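Local coordinates for protein acetylserotonin O-methyltransferase (Homo sapiens, PDB 4A6D) that catalyses the S-adenosylmethionine-dependent O-methylation of N-acetylserotonin to melatonin, the last step of melatonin synthesis, working as a homodimer, at residues A[99-105]-A[162-166]. Where two conformers were deposited one is given. Residues are numbered along the deposited sequence.
Sequences PTSQCSM and EVWSV. With SAM (S-adenosylmethionine), chain D.
Glu162 reaches to the first-turn amides of helix 103-117. Segment 99-105 is extended at Ser101 and turns helical after Gln102, its N-cap residue; segment 162-166 is helical in its backbone angles. The closest CA pairs are Thr100-Ser165 (5.1 Å) and Gln102-Glu162 (5.7 Å). With chi1 m and chi2 t, the Glu162 carboxylate accepts a hydrogen bond from Met105 N to OE1 (2.9 Å) and a weak one from Ser104 N to OE2 (3.2 Å). Gln102 is folded back (m, m), and its NE2 donates hydrogen bonds to Glu162 O (2.9 Å) and Thr100 O (3.1 Å). Ser165 OG (chi1 p) donates another to Glu162 O, at 2.5 Å, while Ser165 CB lies 3.2 Å from Pro99 O. Segment 162-166 belongs to the Rossmann-like methyltransferase domain; in its SAM pocket Trp164 NE1 donates a hydrogen bond to SAM OXT (2.8 Å). The contact thus joins the start of helix 103-117 to segment 162-166, which runs into helix 164-173, next to helices 150-161 and 88-94, with Tyr9 and Leu12 of the second subunit packing against it.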
ATOM      1  N   PRO A  99     -15.986 -20.646   3.977  1.00 95.25           N
ATOM      2  CA  PRO A  99     -14.950 -21.596   3.545  1.00 93.18           C
ATOM      3  C   PRO A  99     -13.879 -20.893   2.698  1.00 95.57           C
ATOM      4  O   PRO A  99     -12.693 -21.213   2.834  1.00 94.75           O
ATOM      5  CB  PRO A  99     -15.737 -22.637   2.735  1.00 95.96           C
ATOM      6  CG  PRO A  99     -17.172 -22.437   3.125  1.00103.56           C
ATOM      7  CD  PRO A  99     -17.282 -20.964   3.347  1.00 99.02           C
ATOM      8  N   THR A 100     -14.288 -19.870   1.913  1.00 90.88           N
ATOM      9  CA  THR A 100     -13.415 -19.081   1.034  1.00 87.71           C
ATOM     10  C   THR A 100     -12.742 -17.882   1.680  1.00 90.57           C
ATOM     11  O   THR A 100     -12.185 -17.050   0.964  1.00 88.91           O
ATOM     12  CB  THR A 100     -14.099 -18.762  -0.300  1.00 93.22           C
ATOM     13  OG1 THR A 100     -15.354 -18.127  -0.056  1.00 90.92           O
ATOM     14  CG2 THR A 100     -14.292 -20.010  -1.153  1.00 92.82           C
ATOM     15  N   SER A 101     -12.738 -17.828   3.034  1.00 88.29           N
ATOM     16  CA  SER A 101     -12.139 -16.787   3.878  1.00 86.84           C
ATOM     17  C   SER A 101     -10.688 -16.485   3.503  1.00 86.80           C
ATOM     18  O   SER A 101      -9.898 -17.406   3.339  1.00 84.72           O
ATOM     19  CB  SER A 101     -12.204 -17.201   5.344  1.00 92.13           C
ATOM     20  OG  SER A 101     -11.874 -16.127   6.209  1.00101.69           O
ATOM     21  N   GLN A 102     -10.338 -15.190   3.379  1.00 82.76           N
ATOM     22  CA  GLN A 102      -8.980 -14.776   3.025  1.00 79.74           C
ATOM     23  C   GLN A 102      -8.303 -13.994   4.140  1.00 85.28           C
ATOM     24  O   GLN A 102      -7.168 -13.546   3.978  1.00 83.12           O
ATOM     25  CB  GLN A 102      -8.943 -14.062   1.658  1.00 79.12           C
ATOM     26  CG  GLN A 102      -9.401 -14.937   0.469  1.00 72.21           C
ATOM     27  CD  GLN A 102      -8.570 -16.187   0.242  1.00 87.90           C
ATOM     28  OE1 GLN A 102      -7.334 -16.144   0.087  1.00 82.81           O
ATOM     29  NE2 GLN A 102      -9.241 -17.332   0.196  1.00 76.15           N
ATOM     30  N   CYS A 103      -8.982 -13.933   5.308  1.00 86.26           N
ATOM     31  CA  CYS A 103      -8.625 -13.267   6.573  1.00 87.60           C
ATOM     32  C   CYS A 103      -7.189 -13.379   7.014  1.00 88.57           C
ATOM     33  O   CYS A 103      -6.537 -12.354   7.209  1.00 88.03           O
ATOM     34  CB  CYS A 103      -9.544 -13.745   7.688  1.00 91.78           C
ATOM     35  SG  CYS A 103     -11.093 -12.843   7.805  1.00 98.11           S
ATOM     36  N   SER A 104      -6.744 -14.625   7.296  1.00 83.58           N
ATOM     37  CA  SER A 104      -5.416 -14.956   7.815  1.00 81.54           C
ATOM     38  C   SER A 104      -4.274 -14.534   6.906  1.00 81.65           C
ATOM     39  O   SER A 104      -3.228 -14.144   7.415  1.00 82.14           O
ATOM     40  CB  SER A 104      -5.347 -16.415   8.241  1.00 85.39           C
ATOM     41  OG  SER A 104      -6.204 -16.605   9.356  1.00 93.27           O
ATOM     42  N   MET A 105      -4.489 -14.581   5.578  1.00 76.34           N
ATOM     43  CA  MET A 105      -3.497 -14.151   4.596  0.60 73.72           C
ATOM     44  C   MET A 105      -3.389 -12.628   4.637  1.00 76.74           C
ATOM     45  O   MET A 105      -2.275 -12.102   4.637  1.00 76.68           O
ATOM     46  CB  MET A 105      -3.848 -14.656   3.178  0.60 75.16           C
ATOM     47  CG  MET A 105      -2.779 -14.339   2.133  0.60 77.07           C
ATOM     48  SD  MET A 105      -1.174 -15.075   2.521  0.60 80.50           S
ATOM     49  CE  MET A 105      -0.084 -13.960   1.697  0.60 75.79           C
ATOM     50  N   GLU A 162      -5.587 -20.748   2.829  1.00 78.04           N
ATOM     51  CA  GLU A 162      -6.692 -19.940   2.351  1.00 76.92           C
ATOM     52  C   GLU A 162      -6.877 -19.850   0.841  1.00 78.78           C
ATOM     53  O   GLU A 162      -8.025 -19.946   0.380  1.00 79.51           O
ATOM     54  CB  GLU A 162      -6.711 -18.594   3.056  1.00 78.10           C
ATOM     55  CG  GLU A 162      -7.111 -18.729   4.515  1.00 87.82           C
ATOM     56  CD  GLU A 162      -7.242 -17.426   5.269  1.00112.00           C
ATOM     57  OE1 GLU A 162      -6.577 -16.442   4.876  1.00108.31           O
ATOM     58  OE2 GLU A 162      -7.986 -17.399   6.274  1.00113.27           O
ATOM     59  N   VAL A 163      -5.779 -19.728   0.061  1.00 72.49           N
ATOM     60  CA  VAL A 163      -5.914 -19.640  -1.401  1.00 71.51           C
ATOM     61  C   VAL A 163      -6.539 -20.903  -2.036  1.00 77.37           C
ATOM     62  O   VAL A 163      -7.316 -20.802  -3.003  1.00 79.12           O
ATOM     63  CB  VAL A 163      -4.629 -19.163  -2.123  1.00 72.42           C
ATOM     64  CG1 VAL A 163      -3.560 -20.265  -2.159  1.00 70.49           C
ATOM     65  CG2 VAL A 163      -4.955 -18.640  -3.534  1.00 71.63           C
ATOM     66  N   TRP A 164      -6.244 -22.079  -1.449  1.00 71.43           N
ATOM     67  CA  TRP A 164      -6.753 -23.341  -1.962  1.00 70.77           C
ATOM     68  C   TRP A 164      -8.267 -23.529  -1.876  1.00 79.25           C
ATOM     69  O   TRP A 164      -8.835 -24.286  -2.669  1.00 81.08           O
ATOM     70  CB  TRP A 164      -5.913 -24.517  -1.464  1.00 67.94           C
ATOM     71  CG  TRP A 164      -4.430 -24.269  -1.605  1.00 65.49           C
ATOM     72  CD1 TRP A 164      -3.500 -24.276  -0.608  1.00 67.47           C
ATOM     73  CD2 TRP A 164      -3.732 -23.877  -2.806  1.00 63.50           C
ATOM     74  NE1 TRP A 164      -2.266 -23.912  -1.107  1.00 65.24           N
ATOM     75  CE2 TRP A 164      -2.377 -23.681  -2.458  1.00 65.47           C
ATOM     76  CE3 TRP A 164      -4.136 -23.637  -4.148  1.00 64.72           C
ATOM     77  CZ2 TRP A 164      -1.413 -23.285  -3.394  1.00 62.95           C
ATOM     78  CZ3 TRP A 164      -3.183 -23.235  -5.076  1.00 64.66           C
ATOM     79  CH2 TRP A 164      -1.836 -23.064  -4.696  1.00 64.01           C
ATOM     80  N   SER A 165      -8.934 -22.768  -0.996  1.00 77.22           N
ATOM     81  CA  SER A 165     -10.393 -22.780  -0.871  1.00 80.03           C
ATOM     82  C   SER A 165     -11.052 -22.177  -2.133  1.00 85.97           C
ATOM     83  O   SER A 165     -12.202 -22.498  -2.437  1.00 87.91           O
ATOM     84  CB  SER A 165     -10.827 -22.010   0.373  1.00 84.43           C
ATOM     85  OG  SER A 165     -10.432 -20.649   0.333  1.00 87.74           O
ATOM     86  N   VAL A 166     -10.302 -21.327  -2.870  1.00 81.44           N
ATOM     87  CA  VAL A 166     -10.742 -20.687  -4.116  1.00 81.67           C
ATOM     88  C   VAL A 166     -10.030 -21.235  -5.355  1.00 85.22           C
ATOM     89  O   VAL A 166     -10.675 -21.421  -6.374  1.00 86.15           O
ATOM     90  CB  VAL A 166     -10.664 -19.134  -4.082  1.00 83.83           C
ATOM     91  CG1 VAL A 166     -12.004 -18.531  -3.719  1.00 85.79           C
ATOM     92  CG2 VAL A 166      -9.583 -18.635  -3.139  1.00 82.22           C
TER
HETATM   93  N   SAM D1350       2.441 -26.049  -0.364  1.00 73.56           N
HETATM   94  CA  SAM D1350       1.817 -25.107   0.591  1.00 76.92           C
HETATM   95  C   SAM D1350       0.839 -24.063   0.012  1.00 78.77           C
HETATM   96  O   SAM D1350       0.995 -23.714  -1.140  1.00 76.97           O
HETATM   97  OXT SAM D1350      -0.118 -23.548   0.675  1.00 79.06           O
HETATM   98  CB  SAM D1350       2.939 -24.489   1.385  1.00 76.77           C
HETATM   99  CG  SAM D1350       3.815 -23.529   0.570  1.00 75.90           C
HETATM  100  SD  SAM D1350       5.040 -22.783   1.706  1.00 77.34           S
HETATM  101  CE  SAM D1350       5.573 -21.423   0.750  1.00 78.99           C
HETATM  102  C5' SAM D1350       6.540 -23.783   1.437  1.00 75.87           C
HETATM  103  C4' SAM D1350       6.381 -25.012   2.344  1.00 75.67           C
HETATM  104  O4' SAM D1350       7.599 -25.722   2.212  1.00 75.37           O
HETATM  105  C3' SAM D1350       6.225 -24.628   3.866  1.00 77.71           C
HETATM  106  O3' SAM D1350       5.106 -25.305   4.463  1.00 80.44           O
HETATM  107  C2' SAM D1350       7.619 -25.026   4.454  1.00 77.56           C
HETATM  108  O2' SAM D1350       7.673 -25.425   5.824  1.00 77.97           O
HETATM  109  C1' SAM D1350       8.000 -26.192   3.524  1.00 76.19           C
HETATM  110  N9  SAM D1350       9.453 -26.463   3.517  1.00 76.10           N
HETATM  111  C8  SAM D1350      10.472 -25.521   3.400  1.00 75.99           C
HETATM  112  N7  SAM D1350      11.629 -26.114   3.419  1.00 76.58           N
HETATM  113  C5  SAM D1350      11.444 -27.478   3.611  1.00 76.67           C
HETATM  114  C6  SAM D1350      12.276 -28.606   3.741  1.00 76.40           C
HETATM  115  N6  SAM D1350      13.615 -28.448   3.612  1.00 76.57           N
HETATM  116  N1  SAM D1350      11.710 -29.857   3.885  1.00 76.44           N
HETATM  117  C2  SAM D1350      10.385 -30.018   4.013  1.00 76.17           C
HETATM  118  N3  SAM D1350       9.571 -28.957   3.906  1.00 76.08           N
HETATM  119  C4  SAM D1350      10.030 -27.716   3.653  1.00 76.49           C